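Long-range contacts in putative Lipoprotein (Shewanella oneidensis, PDB 3U24), which is of unknown function but binds zinc and probably belongs among the relatives of zinc-dependent metallopeptidases: residues 323-334 with 402-412; 335-343 with 548-556. One frame throughout, in Å; residues are numbered along the deposited sequence.

Both contacts draw on helix 319-337, interaction 1 from its body and interaction 2 from its C-terminal turn and the chain that follows. Interaction 1 is a buried helix crossing, largely aliphatic, with one amide-to-amide hydrogen bond; its second segment carries the zinc ligand His408. Interaction 2 lies partly at the surface and is mostly polar: backbone groups of 335-343 are gripped by side chains of helix 548-555, with a small apolar patch on its inner side. Their centres lie about 15 Å apart, and they meet where Val334 CG1 packs on Val340 O and Leu342 CD1, and Phe333 CE1 on Ile339 CD1.

Interaction 1: 323-334 with 402-412; sequences VRKQIPELIEFV and LQILNIHEAIP. With ZN (zinc ion), chain F.
Gln326 and Asn406 make the polar link between helix 319-337 and helix 401-409, whose local axes come within 10.2 Å and cross at -65°. Asn406 ND2 donates to Gln326 OE1 at 2.7 Å with an N-H...O angle of 151°. The acceptor lies in the plane of the Asn406 amide, but the donor sits above the Gln326 carbonyl plane, not on a lone pair, and the two amide planes are 78° apart. Both amides are fixed at their other ends, Gln326 NE2 by Glu322 and Asn406 OD1 by Tyr377. The Gln326 chain, extended beyond CG, also lays NE2 against Gln403 CG (3.6 Å). With an alanine here, ND2 of Asn406 would probably lose its acceptor, and a gap would be likely to open beside Gln403.

The apolar part centres on Ile411, just beyond the helix end. Its CG2 rests on Leu330 CB at 3.6 Å, while CD1 touches Ile331 CG1 (3.6 Å) as well as Ile327 CG2. The two methyls of Leu330 part: CD2 meets Ile407 CG1 at 3.7 Å, and CD1 lies by Asn406.

The far side of 402-412 serves the metal. His408 NE2 binds zinc at 1.9 Å, joined by His414 and Glu439, while Glu446 holds His408 ND1 from the second shell. A zinc-bound water donates to Glu409 OE2 at 2.6 Å. The histidine-glutamate pair followed by a second histidine is consistent with a metallopeptidase-like site.

Around this crossing, Val323 and Ile327 lean on Tyr377 of strand 376-379, Ile407 and Pro412 face helix 435-451, and Ile404 packs against helix 459-485.

Interaction 2: 335-343 with 548-556; sequences NQKNIVTLD and LKAFHEKFL
Ile339 CA comes within 5.0 Å of Lys549 CA where the chain, leaving helix 319-337 through a Schellman motif with Asn338 at positive phi (58°), passes across helix 548-555. Past the motif, residues 339-341 turn backbone N-H and C=O groups to side chains on the facing side of that helix.

His552 takes the first of these groups. Its ND1 donates to Ile339 O at 2.9 Å, nearly straight at 168°, with the oxygen close to the ring plane at the edge but the nitrogen raised above the Ile339 carbonyl plane. NE2, on the other side of the ring, is hydrogen-bonded with Tyr444 OH, and Trp441 meets the ring edge-to-face, so its rotation is well fixed. Ile339 O also receives a CA-H...O contact from Lys549 CA at 3.4 Å.

Lys549 stretches out fully and runs alongside Asn338 O, its CB and CG touching that oxygen. At the tip NZ donates to Asn338 OD1 at 3.1 Å, where Asn338 is exposed to solvent.

Deeper in, Val340 CG2 reaches Leu556 CD1 at 4.1 Å and also lies against Glu553 CG. Tyr420 of helix 414-423 touches Val340, Glu553 and Leu556 alike and hydrogen-bonds with Thr341 O, tying this segment to the helix that begins with the zinc ligand His414.

Glu553, with its chain extended, brings a single carboxylate oxygen to Thr341. Thr341 N donates to Glu553 OE2 at 2.8 Å, from the anti side of the carboxylate. With OG1 beside its own backbone N (chi1 -55°), the threonine hydroxyl faces the same oxygen, and Thr341 OG1 donates to Glu553 OE2 from above the carboxylate plane over a short 2.5 Å.

Interaction 1: 323-334 with 402-412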
loop_
_atom_site.group_PDB
_atom_site.type_symbol
_atom_site.label_atom_id
_atom_site.label_comp_id
_atom_site.label_asym_id
_atom_site.label_seq_id
_atom_site.Cartn_x
_atom_site.Cartn_y
_atom_site.Cartn_z
ATOM N N VAL A 323 5.885 23.049 -4.332
ATOM C CA VAL A 323 6.479 21.737 -4.420
ATOM C C VAL A 323 7.690 21.721 -5.318
ATOM O O VAL A 323 8.724 21.163 -4.918
ATOM C CB VAL A 323 5.477 20.644 -4.857
ATOM C CG1 VAL A 323 6.185 19.302 -4.896
ATOM C CG2 VAL A 323 4.301 20.547 -3.871
ATOM N N ARG A 324 7.598 22.332 -6.506
ATOM C CA ARG A 324 8.753 22.376 -7.416
ATOM C C ARG A 324 9.927 23.125 -6.804
ATOM O O ARG A 324 11.086 22.779 -7.019
ATOM C CB ARG A 324 8.430 23.108 -8.720
ATOM C CG ARG A 324 7.501 22.410 -9.677
ATOM C CD ARG A 324 7.634 22.937 -11.119
ATOM N NE ARG A 324 6.819 22.079 -11.955
ATOM C CZ ARG A 324 5.557 22.320 -12.295
ATOM N NH1 ARG A 324 4.955 23.453 -11.970
ATOM N NH2 ARG A 324 4.904 21.414 -13.000
ATOM N N LYS A 325 9.640 24.185 -6.083
ATOM C CA LYS A 325 10.686 24.963 -5.418
ATOM C C LYS A 325 11.382 24.134 -4.301
ATOM O O LYS A 325 12.626 24.187 -4.136
ATOM C CB LYS A 325 10.050 26.251 -4.875
ATOM C CG LYS A 325 10.945 27.205 -4.105
ATOM C CD LYS A 325 10.150 28.424 -3.623
ATOM C CE LYS A 325 11.007 29.353 -2.755
ATOM N NZ LYS A 325 11.416 28.699 -1.470
ATOM N N GLN A 326 10.605 23.313 -3.596
ATOM C CA GLN A 326 11.122 22.582 -2.420
ATOM C C GLN A 326 12.062 21.441 -2.791
ATOM O O GLN A 326 13.050 21.209 -2.098
ATOM C CB GLN A 326 10.000 22.047 -1.529
ATOM C CG GLN A 326 9.432 23.122 -0.638
ATOM C CD GLN A 326 8.420 22.609 0.351
ATOM O OE1 GLN A 326 8.333 21.397 0.611
ATOM N NE2 GLN A 326 7.636 23.523 0.910
ATOM N N ILE A 327 11.781 20.758 -3.888
ATOM C CA ILE A 327 12.564 19.594 -4.203
ATOM C C ILE A 327 14.066 19.933 -4.348
ATOM O O ILE A 327 14.895 19.249 -3.718
ATOM C CB ILE A 327 11.947 18.800 -5.371
ATOM C CG1 ILE A 327 10.644 18.175 -4.877
ATOM C CG2 ILE A 327 12.892 17.678 -5.820
ATOM C CD1 ILE A 327 9.797 17.584 -5.967
ATOM N N PRO A 328 14.419 20.991 -5.126
ATOM C CA PRO A 328 15.832 21.341 -5.180
ATOM C C PRO A 328 16.396 21.820 -3.860
ATOM O O PRO A 328 17.595 21.727 -3.665
ATOM C CB PRO A 328 15.915 22.459 -6.251
ATOM C CG PRO A 328 14.599 22.443 -6.992
ATOM C CD PRO A 328 13.715 21.363 -6.361
ATOM N N GLU A 329 15.560 22.335 -2.967
ATOM C CA GLU A 329 16.033 22.711 -1.635
ATOM C C GLU A 329 16.403 21.467 -0.796
ATOM O O GLU A 329 17.363 21.472 -0.039
ATOM C CB GLU A 329 15.009 23.576 -0.885
ATOM C CG GLU A 329 14.906 25.028 -1.393
ATOM C CD GLU A 329 13.721 25.829 -0.799
ATOM O OE1 GLU A 329 12.791 25.244 -0.162
ATOM O OE2 GLU A 329 13.715 27.076 -0.987
ATOM N N LEU A 330 15.627 20.413 -0.933
ATOM C CA LEU A 330 15.915 19.160 -0.242
ATOM C C LEU A 330 17.184 18.520 -0.830
ATOM O O LEU A 330 18.006 17.996 -0.065
ATOM C CB LEU A 330 14.713 18.176 -0.334
ATOM C CG LEU A 330 13.388 18.659 0.337
ATOM C CD1 LEU A 330 12.258 17.709 0.013
ATOM C CD2 LEU A 330 13.547 18.803 1.853
ATOM N N ILE A 331 17.327 18.567 -2.171
ATOM C CA ILE A 331 18.509 18.059 -2.852
ATOM C C ILE A 331 19.744 18.760 -2.297
ATOM O O ILE A 331 20.729 18.101 -1.923
ATOM C CB ILE A 331 18.431 18.223 -4.387
ATOM C CG1 ILE A 331 17.332 17.306 -4.977
ATOM C CG2 ILE A 331 19.807 17.927 -5.079
ATOM C CD1 ILE A 331 17.073 17.574 -6.456
ATOM N N GLU A 332 19.660 20.084 -2.187
ATOM C CA GLU A 332 20.787 20.876 -1.691
ATOM C C GLU A 332 21.089 20.461 -0.261
ATOM O O GLU A 332 22.232 20.230 0.095
ATOM C CB GLU A 332 20.496 22.385 -1.799
ATOM C CG GLU A 332 21.529 23.297 -1.145
ATOM C CD GLU A 332 21.124 24.789 -1.044
ATOM O OE1 GLU A 332 19.906 25.143 -0.952
ATOM O OE2 GLU A 332 22.060 25.625 -1.016
ATOM N N PHE A 333 20.063 20.341 0.557
ATOM C CA PHE A 333 20.294 19.981 1.935
ATOM C C PHE A 333 20.948 18.574 2.054
ATOM O O PHE A 333 21.890 18.401 2.799
ATOM C CB PHE A 333 19.013 20.120 2.750
ATOM C CG PHE A 333 19.173 19.704 4.163
ATOM C CD1 PHE A 333 19.084 18.358 4.511
ATOM C CD2 PHE A 333 19.457 20.644 5.154
ATOM C CE1 PHE A 333 19.282 17.949 5.814
ATOM C CE2 PHE A 333 19.636 20.228 6.476
ATOM C CZ PHE A 333 19.547 18.873 6.800
ATOM N N VAL A 334 20.474 17.595 1.306
ATOM C CA VAL A 334 21.025 16.257 1.377
ATOM C C VAL A 334 22.476 16.221 0.935
ATOM O O VAL A 334 23.306 15.561 1.569
ATOM C CB VAL A 334 20.236 15.276 0.521
ATOM C CG1 VAL A 334 21.041 14.005 0.310
ATOM C CG2 VAL A 334 18.905 14.993 1.202
ATOM N N LEU A 402 3.934 20.104 4.518
ATOM C CA LEU A 402 4.253 20.018 3.107
ATOM C C LEU A 402 5.744 19.663 2.864
ATOM O O LEU A 402 6.061 18.943 1.951
ATOM C CB LEU A 402 3.873 21.321 2.406
ATOM C CG LEU A 402 4.095 21.348 0.890
ATOM C CD1 LEU A 402 3.425 20.128 0.214
ATOM C CD2 LEU A 402 3.652 22.683 0.289
ATOM N N GLN A 403 6.636 20.156 3.728
ATOM C CA GLN A 403 8.059 19.885 3.615
ATOM C C GLN A 403 8.326 18.416 4.009
ATOM O O GLN A 403 8.991 17.671 3.296
ATOM C CB GLN A 403 8.837 20.835 4.517
ATOM C CG GLN A 403 8.744 22.323 4.167
ATOM C CD GLN A 403 9.541 23.170 5.168
ATOM O OE1 GLN A 403 10.761 23.026 5.257
ATOM N NE2 GLN A 403 8.864 24.024 5.938
ATOM N N ILE A 404 7.722 17.981 5.113
ATOM C CA ILE A 404 7.774 16.581 5.502
ATOM C C ILE A 404 7.198 15.627 4.446
ATOM O O ILE A 404 7.764 14.561 4.211
ATOM C CB ILE A 404 7.070 16.363 6.847
ATOM C CG1 ILE A 404 7.863 17.047 7.936
ATOM C CG2 ILE A 404 6.951 14.876 7.181
ATOM C CD1 ILE A 404 6.991 17.238 9.152
ATOM N N LEU A 405 6.094 16.005 3.810
ATOM C CA LEU A 405 5.542 15.202 2.703
ATOM C C LEU A 405 6.536 15.043 1.535
ATOM O O LEU A 405 6.645 13.967 0.933
ATOM C CB LEU A 405 4.238 15.816 2.146
ATOM C CG LEU A 405 3.579 15.131 0.922
ATOM C CD1 LEU A 405 2.986 13.776 1.307
ATOM C CD2 LEU A 405 2.520 16.012 0.247
ATOM N N ASN A 406 7.218 16.121 1.198
ATOM C CA ASN A 406 8.173 16.095 0.100
ATOM C C ASN A 406 9.448 15.292 0.456
ATOM O O ASN A 406 10.046 14.688 -0.420
ATOM C CB ASN A 406 8.504 17.529 -0.356
ATOM C CG ASN A 406 7.334 18.196 -1.090
ATOM O OD1 ASN A 406 6.530 17.522 -1.765
ATOM N ND2 ASN A 406 7.233 19.553 -0.952
ATOM N N ILE A 407 9.825 15.258 1.732
ATOM C CA ILE A 407 10.872 14.378 2.189
ATOM C C ILE A 407 10.441 12.926 2.000
ATOM O O ILE A 407 11.198 12.124 1.415
ATOM C CB ILE A 407 11.250 14.679 3.649
ATOM C CG1 ILE A 407 11.970 16.054 3.719
ATOM C CG2 ILE A 407 12.076 13.549 4.246
ATOM C CD1 ILE A 407 12.263 16.558 5.128
ATOM N N HIS A 408 9.240 12.602 2.482
ATOM C CA HIS A 408 8.698 11.250 2.459
ATOM C C HIS A 408 8.584 10.768 1.039
ATOM O O HIS A 408 8.969 9.653 0.719
ATOM C CB HIS A 408 7.316 11.202 3.146
ATOM C CG HIS A 408 6.617 9.850 3.110
ATOM N ND1 HIS A 408 6.470 9.087 4.199
ATOM C CD2 HIS A 408 6.016 9.132 2.057
ATOM C CE1 HIS A 408 5.805 7.909 3.862
ATOM N NE2 HIS A 408 5.529 7.938 2.572
ATOM N N GLU A 409 8.020 11.593 0.182
ATOM C CA GLU A 409 7.672 11.161 -1.177
ATOM C C GLU A 409 8.805 11.257 -2.172
ATOM O O GLU A 409 8.912 10.448 -3.068
ATOM C CB GLU A 409 6.484 11.993 -1.714
ATOM C CG GLU A 409 5.188 11.704 -1.001
ATOM C CD GLU A 409 4.708 10.300 -1.252
ATOM O OE1 GLU A 409 5.115 9.742 -2.294
ATOM O OE2 GLU A 409 3.932 9.756 -0.432
ATOM N N ALA A 410 9.689 12.223 -1.992
ATOM C CA ALA A 410 10.660 12.553 -3.018
ATOM C C ALA A 410 12.101 12.394 -2.526
ATOM O O ALA A 410 12.792 11.455 -2.909
ATOM C CB ALA A 410 10.409 13.969 -3.555
ATOM N N ILE A 411 12.579 13.299 -1.692
ATOM C CA ILE A 411 13.997 13.302 -1.399
ATOM C C ILE A 411 14.273 13.466 0.073
ATOM O O ILE A 411 13.872 14.451 0.642
ATOM C CB ILE A 411 14.686 14.399 -2.249
ATOM C CG1 ILE A 411 15.068 13.747 -3.594
ATOM C CG2 ILE A 411 15.900 14.973 -1.512
ATOM C CD1 ILE A 411 14.955 14.621 -4.807
ATOM N N PRO A 412 14.935 12.480 0.712
ATOM C CA PRO A 412 15.479 11.249 0.223
ATOM C C PRO A 412 14.569 10.028 0.465
ATOM O O PRO A 412 15.073 8.904 0.639
ATOM C CB PRO A 412 16.742 11.122 1.041
ATOM C CG PRO A 412 16.334 11.602 2.377
ATOM C CD PRO A 412 15.374 12.737 2.093
HETATM ZN ZN ZN F . 4.902 6.457 1.595
HETATM O O HOH W 1 3.311 7.357 0.489
#

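Interaction 2: 335-343 with 548-556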
loop_
_atom_site.group_PDB
_atom_site.type_symbol
_atom_site.label_atom_id
_atom_site.label_comp_id
_atom_site.label_asym_id
_atom_site.label_seq_id
_atom_site.Cartn_x
_atom_site.Cartn_y
_atom_site.Cartn_z
ATOM N N ASN A 335 22.788 16.976 -0.113
ATOM C CA ASN A 335 24.174 17.120 -0.536
ATOM C C ASN A 335 25.043 17.817 0.477
ATOM O O ASN A 335 26.108 17.335 0.786
ATOM C CB ASN A 335 24.255 17.834 -1.885
ATOM C CG ASN A 335 23.674 16.985 -2.994
ATOM O OD1 ASN A 335 23.693 15.760 -2.897
ATOM N ND2 ASN A 335 23.157 17.614 -4.035
ATOM N N GLN A 336 24.590 18.947 0.981
ATOM C CA GLN A 336 25.370 19.681 1.947
ATOM C C GLN A 336 25.679 18.825 3.175
ATOM O O GLN A 336 26.791 18.841 3.653
ATOM C CB GLN A 336 24.662 20.961 2.379
ATOM C CG GLN A 336 24.746 22.076 1.348
ATOM C CD GLN A 336 26.143 22.663 1.186
ATOM O OE1 GLN A 336 26.898 22.806 2.142
ATOM N NE2 GLN A 336 26.467 23.042 -0.021
ATOM N N LYS A 337 24.707 18.046 3.640
ATOM C CA LYS A 337 24.858 17.288 4.887
ATOM C C LYS A 337 25.385 15.876 4.661
ATOM O O LYS A 337 25.543 15.105 5.610
ATOM C CB LYS A 337 23.508 17.232 5.634
ATOM C CG LYS A 337 22.982 18.612 6.005
ATOM C CD LYS A 337 23.718 19.173 7.200
ATOM C CE LYS A 337 23.517 20.681 7.355
ATOM N NZ LYS A 337 24.017 21.062 8.710
ATOM N N ASN A 338 25.647 15.523 3.405
ATOM C CA ASN A 338 26.186 14.210 3.099
ATOM C C ASN A 338 25.336 13.058 3.568
ATOM O O ASN A 338 25.841 12.086 4.105
ATOM C CB ASN A 338 27.562 14.058 3.734
ATOM C CG ASN A 338 28.622 14.592 2.849
ATOM O OD1 ASN A 338 28.679 14.227 1.667
ATOM N ND2 ASN A 338 29.449 15.457 3.377
ATOM N N ILE A 339 24.043 13.157 3.340
ATOM C CA ILE A 339 23.119 12.159 3.796
ATOM C C ILE A 339 23.110 10.923 2.854
ATOM O O ILE A 339 23.135 9.794 3.313
ATOM C CB ILE A 339 21.771 12.835 3.940
ATOM C CG1 ILE A 339 21.868 13.774 5.160
ATOM C CG2 ILE A 339 20.649 11.801 4.027
ATOM C CD1 ILE A 339 20.593 14.534 5.477
ATOM N N VAL A 340 23.138 11.147 1.549
ATOM C CA VAL A 340 23.094 10.051 0.577
ATOM C C VAL A 340 23.465 10.623 -0.791
ATOM O O VAL A 340 23.116 11.737 -1.085
ATOM C CB VAL A 340 21.677 9.404 0.546
ATOM C CG1 VAL A 340 20.694 10.333 -0.133
ATOM C CG2 VAL A 340 21.695 8.061 -0.134
ATOM N N THR A 341 24.196 9.895 -1.617
ATOM C CA THR A 341 24.526 10.381 -2.958
ATOM C C THR A 341 23.258 10.473 -3.802
ATOM O O THR A 341 22.532 9.498 -3.942
ATOM C CB THR A 341 25.525 9.447 -3.684
ATOM O OG1 THR A 341 26.697 9.272 -2.882
ATOM C CG2 THR A 341 25.933 10.012 -5.104
ATOM N N LEU A 342 23.011 11.634 -4.370
ATOM C CA LEU A 342 21.962 11.826 -5.361
ATOM C C LEU A 342 22.574 12.069 -6.746
ATOM O O LEU A 342 23.592 12.703 -6.837
ATOM C CB LEU A 342 21.128 13.046 -4.971
ATOM C CG LEU A 342 20.445 12.964 -3.621
ATOM C CD1 LEU A 342 19.843 14.328 -3.285
ATOM C CD2 LEU A 342 19.406 11.842 -3.642
ATOM N N ASP A 343 21.953 11.581 -7.817
ATOM C CA ASP A 343 22.468 11.797 -9.184
ATOM C C ASP A 343 21.781 13.001 -9.852
ATOM O O ASP A 343 20.614 12.895 -10.210
ATOM C CB ASP A 343 22.243 10.533 -10.027
ATOM C CG ASP A 343 22.789 10.665 -11.447
ATOM O OD1 ASP A 343 23.777 9.968 -11.781
ATOM O OD2 ASP A 343 22.236 11.469 -12.235
ATOM N N LEU A 548 27.167 7.709 8.348
ATOM C CA LEU A 548 25.753 7.760 7.972
ATOM C C LEU A 548 25.482 7.540 6.469
ATOM O O LEU A 548 24.623 6.718 6.089
ATOM C CB LEU A 548 25.075 9.065 8.456
ATOM C CG LEU A 548 23.548 9.088 8.296
ATOM C CD1 LEU A 548 22.937 7.970 9.131
ATOM C CD2 LEU A 548 22.954 10.452 8.663
ATOM N N LYS A 549 26.217 8.241 5.618
ATOM C CA LYS A 549 26.018 8.125 4.177
ATOM C C LYS A 549 26.267 6.704 3.644
ATOM O O LYS A 549 25.494 6.198 2.820
ATOM C CB LYS A 549 26.910 9.128 3.471
ATOM C CG LYS A 549 26.748 9.225 1.967
ATOM C CD LYS A 549 27.765 10.208 1.433
ATOM C CE LYS A 549 27.372 10.768 0.092
ATOM N NZ LYS A 549 28.352 11.842 -0.258
ATOM N N ALA A 550 27.333 6.068 4.124
ATOM C CA ALA A 550 27.679 4.684 3.724
ATOM C C ALA A 550 26.627 3.739 4.248
ATOM O O ALA A 550 26.291 2.769 3.610
ATOM C CB ALA A 550 29.085 4.253 4.254
ATOM N N PHE A 551 26.100 4.010 5.430
ATOM C CA PHE A 551 25.011 3.175 5.932
ATOM C C PHE A 551 23.809 3.224 4.987
ATOM O O PHE A 551 23.287 2.195 4.555
ATOM C CB PHE A 551 24.609 3.574 7.351
ATOM C CG PHE A 551 23.368 2.866 7.841
ATOM C CD1 PHE A 551 23.444 1.584 8.321
ATOM C CD2 PHE A 551 22.140 3.491 7.811
ATOM C CE1 PHE A 551 22.310 0.936 8.772
ATOM C CE2 PHE A 551 21.000 2.854 8.255
ATOM C CZ PHE A 551 21.104 1.572 8.744
ATOM N N HIS A 552 23.413 4.435 4.636
ATOM C CA HIS A 552 22.254 4.650 3.781
ATOM C C HIS A 552 22.410 3.988 2.458
ATOM O O HIS A 552 21.494 3.312 1.994
ATOM C CB HIS A 552 21.952 6.142 3.596
ATOM C CG HIS A 552 21.338 6.811 4.817
ATOM N ND1 HIS A 552 21.459 8.141 5.054
ATOM C CD2 HIS A 552 20.587 6.286 5.882
ATOM C CE1 HIS A 552 20.837 8.451 6.225
ATOM N NE2 HIS A 552 20.291 7.318 6.726
ATOM N N GLU A 553 23.555 4.173 1.817
ATOM C CA GLU A 553 23.755 3.660 0.458
ATOM C C GLU A 553 23.811 2.134 0.427
ATOM O O GLU A 553 23.298 1.484 -0.491
ATOM C CB GLU A 553 25.010 4.268 -0.174
ATOM C CG GLU A 553 24.784 5.744 -0.519
ATOM C CD GLU A 553 26.030 6.506 -0.924
ATOM O OE1 GLU A 553 27.083 5.883 -1.203
ATOM O OE2 GLU A 553 25.962 7.754 -0.982
ATOM N N LYS A 554 24.400 1.554 1.449
ATOM C CA LYS A 554 24.455 0.107 1.520
ATOM C C LYS A 554 23.045 -0.440 1.805
ATOM O O LYS A 554 22.617 -1.427 1.170
ATOM C CB LYS A 554 25.440 -0.332 2.594
ATOM C CG LYS A 554 25.568 -1.841 2.747
ATOM C CD LYS A 554 26.449 -2.471 1.674
ATOM C CE LYS A 554 26.899 -3.877 2.079
ATOM N NZ LYS A 554 26.949 -4.760 0.871
ATOM N N PHE A 555 22.326 0.207 2.734
ATOM C CA PHE A 555 20.932 -0.176 3.013
ATOM C C PHE A 555 20.077 -0.165 1.765
ATOM O O PHE A 555 19.312 -1.102 1.544
ATOM C CB PHE A 555 20.295 0.700 4.089
ATOM C CG PHE A 555 18.911 0.269 4.468
ATOM C CD1 PHE A 555 18.719 -0.697 5.413
ATOM C CD2 PHE A 555 17.812 0.812 3.855
ATOM C CE1 PHE A 555 17.462 -1.110 5.770
ATOM C CE2 PHE A 555 16.532 0.434 4.217
ATOM C CZ PHE A 555 16.370 -0.562 5.149
ATOM N N LEU A 556 20.210 0.869 0.943
ATOM C CA LEU A 556 19.371 1.007 -0.218
ATOM C C LEU A 556 19.812 0.119 -1.385
ATOM O O LEU A 556 19.106 0.052 -2.382
ATOM C CB LEU A 556 19.310 2.452 -0.684
ATOM C CG LEU A 556 18.754 3.465 0.305
ATOM C CD1 LEU A 556 19.137 4.880 -0.079
ATOM C CD2 LEU A 556 17.239 3.291 0.428
#